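Local coordinates for protein flavin-containing monooxygenase (Allium sativum, PDB 6WPU) that probably uses bound FAD to oxygenate the sulfur of S-allyl-L-cysteine, acting as a flavin-dependent S-monooxygenase of garlic, at residues Y298-V309 with L328-W339. Sequence-based numbering, arbitrary orientation.
Sequences YNFPFLNTNGIV and LAPSLSFVGIPW. With SO4 (sulfate ion), chain E.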
ATOM      1  N   TYR A 298      -0.751   9.657   2.995  1.00 33.60           N
ATOM      2  CA  TYR A 298       0.612   9.844   2.523  1.00 31.83           C
ATOM      3  C   TYR A 298       1.371  10.693   3.525  1.00 37.02           C
ATOM      4  O   TYR A 298       0.804  11.580   4.159  1.00 38.03           O
ATOM      5  CB  TYR A 298       0.608  10.526   1.154  1.00 28.83           C
ATOM      6  CG  TYR A 298      -0.086   9.694   0.101  1.00 32.43           C
ATOM      7  CD1 TYR A 298      -1.415   9.931  -0.233  1.00 28.60           C
ATOM      8  CD2 TYR A 298       0.584   8.644  -0.540  1.00 30.06           C
ATOM      9  CE1 TYR A 298      -2.065   9.166  -1.195  1.00 29.68           C
ATOM     10  CE2 TYR A 298      -0.051   7.872  -1.499  1.00 28.17           C
ATOM     11  CZ  TYR A 298      -1.389   8.135  -1.816  1.00 32.88           C
ATOM     12  OH  TYR A 298      -2.061   7.385  -2.767  1.00 32.47           O
ATOM     13  N   ASN A 299       2.664  10.423   3.667  1.00 36.54           N
ATOM     14  CA  ASN A 299       3.451  11.128   4.676  1.00 39.95           C
ATOM     15  C   ASN A 299       4.916  11.088   4.254  1.00 35.72           C
ATOM     16  O   ASN A 299       5.514  10.009   4.264  1.00 34.83           O
ATOM     17  CB  ASN A 299       3.238  10.471   6.041  1.00 30.39           C
ATOM     18  CG  ASN A 299       3.888  11.231   7.168  1.00 35.12           C
ATOM     19  OD1 ASN A 299       3.828  12.450   7.218  1.00 41.66           O
ATOM     20  ND2 ASN A 299       4.531  10.512   8.075  1.00 37.84           N
ATOM     21  N   PHE A 300       5.487  12.248   3.889  1.00 40.15           N
ATOM     22  CA  PHE A 300       6.911  12.378   3.538  1.00 44.44           C
ATOM     23  C   PHE A 300       7.561  13.487   4.352  1.00 43.20           C
ATOM     24  O   PHE A 300       7.927  14.532   3.802  1.00 45.36           O
ATOM     25  CB  PHE A 300       7.140  12.718   2.067  1.00 39.99           C
ATOM     26  CG  PHE A 300       6.157  12.145   1.141  1.00 37.47           C
ATOM     27  CD1 PHE A 300       5.124  12.921   0.653  1.00 40.72           C
ATOM     28  CD2 PHE A 300       6.301  10.851   0.687  1.00 38.49           C
ATOM     29  CE1 PHE A 300       4.214  12.400  -0.235  1.00 35.92           C
ATOM     30  CE2 PHE A 300       5.392  10.315  -0.206  1.00 40.29           C
ATOM     31  CZ  PHE A 300       4.337  11.099  -0.663  1.00 38.56           C
ATOM     32  N   PRO A 301       7.754  13.286   5.652  1.00 44.07           N
ATOM     33  CA  PRO A 301       8.311  14.382   6.469  1.00 48.55           C
ATOM     34  C   PRO A 301       9.703  14.839   6.014  1.00 47.48           C
ATOM     35  O   PRO A 301      10.062  16.013   6.173  1.00 47.07           O
ATOM     36  CB  PRO A 301       8.320  13.785   7.883  1.00 51.21           C
ATOM     37  CG  PRO A 301       8.289  12.284   7.677  1.00 50.04           C
ATOM     38  CD  PRO A 301       7.508  12.056   6.425  1.00 44.93           C
ATOM     39  N   PHE A 302      10.473  13.961   5.393  1.00 38.44           N
ATOM     40  CA  PHE A 302      11.837  14.294   5.016  1.00 38.39           C
ATOM     41  C   PHE A 302      11.913  15.167   3.772  1.00 39.43           C
ATOM     42  O   PHE A 302      12.989  15.694   3.465  1.00 42.63           O
ATOM     43  CB  PHE A 302      12.606  12.998   4.789  1.00 35.99           C
ATOM     44  CG  PHE A 302      11.872  12.020   3.909  1.00 36.17           C
ATOM     45  CD1 PHE A 302      11.939  12.129   2.530  1.00 32.84           C
ATOM     46  CD2 PHE A 302      11.086  11.017   4.459  1.00 37.17           C
ATOM     47  CE1 PHE A 302      11.256  11.236   1.697  1.00 32.81           C
ATOM     48  CE2 PHE A 302      10.405  10.119   3.637  1.00 39.33           C
ATOM     49  CZ  PHE A 302      10.494  10.229   2.249  1.00 32.50           C
ATOM     50  N   LEU A 303      10.816  15.323   3.037  1.00 36.02           N
ATOM     51  CA  LEU A 303      10.887  15.824   1.673  1.00 40.78           C
ATOM     52  C   LEU A 303      10.667  17.334   1.654  1.00 44.91           C
ATOM     53  O   LEU A 303       9.600  17.816   2.045  1.00 40.60           O
ATOM     54  CB  LEU A 303       9.864  15.105   0.799  1.00 40.44           C
ATOM     55  CG  LEU A 303       9.924  15.485  -0.676  1.00 45.82           C
ATOM     56  CD1 LEU A 303      11.355  15.321  -1.219  1.00 45.45           C
ATOM     57  CD2 LEU A 303       8.920  14.652  -1.456  1.00 42.47           C
ATOM     58  N   ASN A 304      11.675  18.075   1.185  1.00 42.53           N
ATOM     59  CA  ASN A 304      11.620  19.534   1.112  1.00 45.92           C
ATOM     60  C   ASN A 304      11.649  19.962  -0.350  1.00 48.24           C
ATOM     61  O   ASN A 304      12.694  19.888  -1.001  1.00 50.43           O
ATOM     62  CB  ASN A 304      12.766  20.161   1.901  1.00 48.56           C
ATOM     63  CG  ASN A 304      12.741  19.750   3.377  1.00 59.68           C
ATOM     64  OD1 ASN A 304      13.713  19.210   3.903  1.00 69.95           O
ATOM     65  ND2 ASN A 304      11.609  19.975   4.036  1.00 57.53           N
ATOM     66  N   THR A 305      10.498  20.416  -0.857  1.00 43.25           N
ATOM     67  CA  THR A 305      10.347  20.858  -2.239  1.00 45.95           C
ATOM     68  C   THR A 305       9.926  22.321  -2.350  1.00 49.10           C
ATOM     69  O   THR A 305       9.591  22.767  -3.451  1.00 50.26           O
ATOM     70  CB  THR A 305       9.326  19.976  -2.966  1.00 42.70           C
ATOM     71  OG1 THR A 305       8.036  20.101  -2.334  1.00 42.07           O
ATOM     72  CG2 THR A 305       9.764  18.522  -2.922  1.00 38.96           C
ATOM     73  N   ASN A 306       9.925  23.072  -1.242  1.00 55.08           N
ATOM     74  CA  ASN A 306       9.479  24.472  -1.222  1.00 61.89           C
ATOM     75  C   ASN A 306       8.030  24.614  -1.686  1.00 58.98           C
ATOM     76  O   ASN A 306       7.662  25.589  -2.350  1.00 58.17           O
ATOM     77  CB  ASN A 306      10.399  25.362  -2.056  1.00 73.80           C
ATOM     78  CG  ASN A 306      11.527  25.934  -1.247  1.00 84.34           C
ATOM     79  OD1 ASN A 306      12.576  25.310  -1.100  1.00 85.63           O
ATOM     80  ND2 ASN A 306      11.317  27.132  -0.707  1.00 89.26           N
ATOM     81  N   GLY A 307       7.200  23.630  -1.341  1.00 53.44           N
ATOM     82  CA  GLY A 307       5.798  23.651  -1.690  1.00 52.72           C
ATOM     83  C   GLY A 307       5.460  23.126  -3.068  1.00 51.58           C
ATOM     84  O   GLY A 307       4.269  23.045  -3.402  1.00 52.09           O
ATOM     85  N   ILE A 308       6.462  22.768  -3.880  1.00 45.25           N
ATOM     86  CA  ILE A 308       6.192  22.231  -5.211  1.00 44.26           C
ATOM     87  C   ILE A 308       5.392  20.937  -5.115  1.00 44.29           C
ATOM     88  O   ILE A 308       4.496  20.681  -5.927  1.00 43.39           O
ATOM     89  CB  ILE A 308       7.513  22.026  -5.981  1.00 44.44           C
ATOM     90  CG1 ILE A 308       8.128  23.375  -6.343  1.00 46.98           C
ATOM     91  CG2 ILE A 308       7.287  21.201  -7.250  1.00 36.85           C
ATOM     92  CD1 ILE A 308       9.491  23.245  -6.979  1.00 50.81           C
ATOM     93  N   VAL A 309       5.711  20.093  -4.139  1.00 41.42           N
ATOM     94  CA  VAL A 309       4.937  18.888  -3.872  1.00 46.21           C
ATOM     95  C   VAL A 309       4.233  19.081  -2.539  1.00 40.12           C
ATOM     96  O   VAL A 309       4.887  19.329  -1.517  1.00 38.95           O
ATOM     97  CB  VAL A 309       5.815  17.629  -3.846  1.00 45.00           C
ATOM     98  CG1 VAL A 309       4.968  16.409  -3.467  1.00 42.79           C
ATOM     99  CG2 VAL A 309       6.493  17.421  -5.192  1.00 44.96           C
ATOM    100  N   LEU A 328       9.920  19.367 -11.138  1.00 42.75           N
ATOM    101  CA  LEU A 328      11.138  18.733 -10.653  1.00 43.31           C
ATOM    102  C   LEU A 328      11.464  17.443 -11.395  1.00 43.37           C
ATOM    103  O   LEU A 328      12.332  16.689 -10.949  1.00 45.72           O
ATOM    104  CB  LEU A 328      11.021  18.445  -9.154  1.00 43.42           C
ATOM    105  CG  LEU A 328      10.766  19.633  -8.229  1.00 44.78           C
ATOM    106  CD1 LEU A 328      10.430  19.141  -6.827  1.00 48.08           C
ATOM    107  CD2 LEU A 328      11.987  20.526  -8.210  1.00 46.63           C
ATOM    108  N   ALA A 329      10.786  17.166 -12.503  1.00 44.45           N
ATOM    109  CA  ALA A 329      10.974  15.919 -13.232  1.00 43.37           C
ATOM    110  C   ALA A 329      12.150  16.048 -14.190  1.00 43.72           C
ATOM    111  O   ALA A 329      12.334  17.107 -14.795  1.00 46.51           O
ATOM    112  CB  ALA A 329       9.718  15.562 -14.025  1.00 41.31           C
ATOM    113  N   PRO A 330      12.949  14.983 -14.378  1.00 43.08           N
ATOM    114  CA  PRO A 330      12.790  13.661 -13.762  1.00 37.51           C
ATOM    115  C   PRO A 330      13.639  13.412 -12.510  1.00 38.22           C
ATOM    116  O   PRO A 330      13.713  12.270 -12.057  1.00 36.96           O
ATOM    117  CB  PRO A 330      13.246  12.726 -14.869  1.00 37.07           C
ATOM    118  CG  PRO A 330      14.410  13.511 -15.519  1.00 33.35           C
ATOM    119  CD  PRO A 330      13.984  14.972 -15.441  1.00 39.37           C
ATOM    120  N   SER A 331      14.279  14.451 -11.966  1.00 36.76           N
ATOM    121  CA  SER A 331      15.193  14.242 -10.849  1.00 31.54           C
ATOM    122  C   SER A 331      14.460  13.862  -9.556  1.00 33.62           C
ATOM    123  O   SER A 331      15.083  13.358  -8.615  1.00 34.95           O
ATOM    124  CB  SER A 331      16.065  15.496 -10.655  1.00 36.42           C
ATOM    125  OG  SER A 331      15.341  16.568 -10.078  1.00 38.78           O
ATOM    126  N   LEU A 332      13.153  14.077  -9.475  1.00 33.26           N
ATOM    127  CA  LEU A 332      12.401  13.582  -8.331  1.00 35.42           C
ATOM    128  C   LEU A 332      11.221  12.782  -8.859  1.00 35.72           C
ATOM    129  O   LEU A 332      10.533  13.226  -9.784  1.00 38.04           O
ATOM    130  CB  LEU A 332      11.946  14.728  -7.420  1.00 30.06           C
ATOM    131  CG  LEU A 332      11.130  14.293  -6.194  1.00 32.77           C
ATOM    132  CD1 LEU A 332      11.998  13.515  -5.196  1.00 25.29           C
ATOM    133  CD2 LEU A 332      10.483  15.493  -5.529  1.00 32.55           C
ATOM    134  N   SER A 333      11.010  11.592  -8.297  1.00 31.46           N
ATOM    135  CA  SER A 333       9.897  10.742  -8.699  1.00 31.42           C
ATOM    136  C   SER A 333       9.424   9.907  -7.510  1.00 33.33           C
ATOM    137  O   SER A 333      10.134   9.754  -6.504  1.00 29.71           O
ATOM    138  CB  SER A 333      10.295   9.838  -9.864  1.00 32.23           C
ATOM    139  OG  SER A 333      11.350   8.977  -9.475  1.00 34.13           O
ATOM    140  N   PHE A 334       8.212   9.363  -7.643  1.00 30.86           N
ATOM    141  CA  PHE A 334       7.576   8.561  -6.596  1.00 31.61           C
ATOM    142  C   PHE A 334       7.138   7.226  -7.174  1.00 33.10           C
ATOM    143  O   PHE A 334       6.476   7.195  -8.218  1.00 31.21           O
ATOM    144  CB  PHE A 334       6.351   9.279  -5.999  1.00 30.46           C
ATOM    145  CG  PHE A 334       6.677  10.553  -5.270  1.00 29.74           C
ATOM    146  CD1 PHE A 334       6.948  11.716  -5.975  1.00 32.73           C
ATOM    147  CD2 PHE A 334       6.699  10.587  -3.883  1.00 33.84           C
ATOM    148  CE1 PHE A 334       7.251  12.900  -5.309  1.00 35.19           C
ATOM    149  CE2 PHE A 334       6.993  11.768  -3.201  1.00 34.11           C
ATOM    150  CZ  PHE A 334       7.273  12.925  -3.920  1.00 35.09           C
ATOM    151  N   VAL A 335       7.475   6.127  -6.491  1.00 30.99           N
ATOM    152  CA  VAL A 335       7.019   4.795  -6.889  1.00 33.77           C
ATOM    153  C   VAL A 335       6.009   4.293  -5.858  1.00 32.75           C
ATOM    154  O   VAL A 335       6.256   4.354  -4.649  1.00 29.98           O
ATOM    155  CB  VAL A 335       8.190   3.808  -7.050  1.00 30.22           C
ATOM    156  CG1 VAL A 335       7.668   2.391  -7.323  1.00 26.14           C
ATOM    157  CG2 VAL A 335       9.078   4.223  -8.211  1.00 29.07           C
ATOM    158  N   GLY A 336       4.865   3.812  -6.336  1.00 29.73           N
ATOM    159  CA  GLY A 336       3.897   3.170  -5.463  1.00 31.97           C
ATOM    160  C   GLY A 336       2.860   4.084  -4.842  1.00 32.20           C
ATOM    161  O   GLY A 336       2.234   3.693  -3.850  1.00 35.83           O
ATOM    162  N   ILE A 337       2.675   5.294  -5.382  1.00 35.91           N
ATOM    163  CA  ILE A 337       1.597   6.169  -4.910  1.00 35.80           C
ATOM    164  C   ILE A 337       0.209   5.562  -5.124  1.00 34.57           C
ATOM    165  O   ILE A 337      -0.617   5.634  -4.204  1.00 33.37           O
ATOM    166  CB  ILE A 337       1.722   7.562  -5.558  1.00 35.49           C
ATOM    167  CG1 ILE A 337       3.013   8.285  -5.121  1.00 35.42           C
ATOM    168  CG2 ILE A 337       0.495   8.404  -5.254  1.00 34.90           C
ATOM    169  CD1 ILE A 337       3.098   8.568  -3.659  1.00 34.04           C
ATOM    170  N   PRO A 338      -0.127   5.003  -6.293  1.00 35.34           N
ATOM    171  CA  PRO A 338      -1.522   4.593  -6.529  1.00 32.70           C
ATOM    172  C   PRO A 338      -2.000   3.540  -5.539  1.00 39.61           C
ATOM    173  O   PRO A 338      -1.214   2.811  -4.934  1.00 37.41           O
ATOM    174  CB  PRO A 338      -1.491   4.039  -7.959  1.00 33.28           C
ATOM    175  CG  PRO A 338      -0.323   4.783  -8.617  1.00 33.99           C
ATOM    176  CD  PRO A 338       0.694   4.870  -7.518  1.00 33.05           C
ATOM    177  N   TRP A 339      -3.320   3.475  -5.361  1.00 43.19           N
ATOM    178  CA  TRP A 339      -3.896   2.472  -4.472  1.00 43.44           C
ATOM    179  C   TRP A 339      -5.118   1.843  -5.125  1.00 37.65           C
ATOM    180  O   TRP A 339      -5.553   2.247  -6.211  1.00 38.89           O
ATOM    181  CB  TRP A 339      -4.228   3.033  -3.080  1.00 40.94           C
ATOM    182  CG  TRP A 339      -5.031   4.300  -3.046  1.00 41.07           C
ATOM    183  CD1 TRP A 339      -4.602   5.551  -3.379  1.00 38.47           C
ATOM    184  CD2 TRP A 339      -6.391   4.446  -2.604  1.00 40.56           C
ATOM    185  NE1 TRP A 339      -5.612   6.468  -3.196  1.00 42.90           N
ATOM    186  CE2 TRP A 339      -6.721   5.817  -2.716  1.00 45.70           C
ATOM    187  CE3 TRP A 339      -7.360   3.555  -2.129  1.00 43.87           C
ATOM    188  CZ2 TRP A 339      -7.986   6.318  -2.373  1.00 50.52           C
ATOM    189  CZ3 TRP A 339      -8.633   4.061  -1.782  1.00 47.87           C
ATOM    190  CH2 TRP A 339      -8.925   5.426  -1.910  1.00 49.08           C
TER
HETATM  191  S   SO4 E 504       8.622  22.075   2.042  0.85 85.97           S
HETATM  192  O1  SO4 E 504       7.589  23.045   2.408  0.85 83.36           O
HETATM  193  O2  SO4 E 504       8.850  21.191   3.191  0.85 84.37           O
HETATM  194  O3  SO4 E 504       9.871  22.771   1.689  0.85 82.32           O
HETATM  195  O4  SO4 E 504       8.158  21.291   0.893  0.85 80.04           O
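Tyr298 OH donates a hydrogen bond to Ile337 O at 2.7 Å, the one hydrogen bond between 298-309 and 328-339. Ile337 O lies at the edge of the tyrosine ring, in its plane. The hydroxyl itself sits 33° out of the carbonyl plane. Ile337 also packs on the tyrosine ring with CG2 and CD1, and CG2 comes within 3.8 Å of CE2. Trp339 CD1 is next to the same hydroxyl, while His182 and His392 meet the ring. A phenylalanine in place of Tyr298 would probably leave the carbonyl of Ile337 without this donor.

Phe300 and Phe334 form a T-shaped pair, with centroids 5.1 Å apart and planes at 61°. The edge of Phe334, led by CE2, points at one face of Phe300, toward its rim. Ile337 CD1 meets the edge of Phe300. Leu303 comes at Phe334 from the opposite direction, and its CD2 lies 3.4 Å from CZ at the ring edge. Its CG is anti to the backbone N (chi1 -176°), which brings CD2 to Phe334, while CD1 turns to Leu332 CD2.

Strand 332-334 is an edge strand of the five-stranded parallel sheet, beside 175-178. That sheet fits the Rossmann-type FAD-binding domain of flavin monooxygenases. The loop 298-309 packs against this edge strand, and Phe302 in it touches FAD.

Farther along, Leu332 CD2 lies 4.1 Å from Thr305 CG2. Ile308 and Leu328 meet tip to tip, CG2 to CD1 at 3.8 Å. Thr305 OG1 accepts a hydrogen bond from Val309 N at 2.9 Å, which probably sets the rotation of the threonine side chain. The type I' turn from Thr305 to Ile308 also holds a sulfate, probably from the crystallisation liquor, through the backbone N-H groups of Thr305 and Asn306 and, weakly, Gly307.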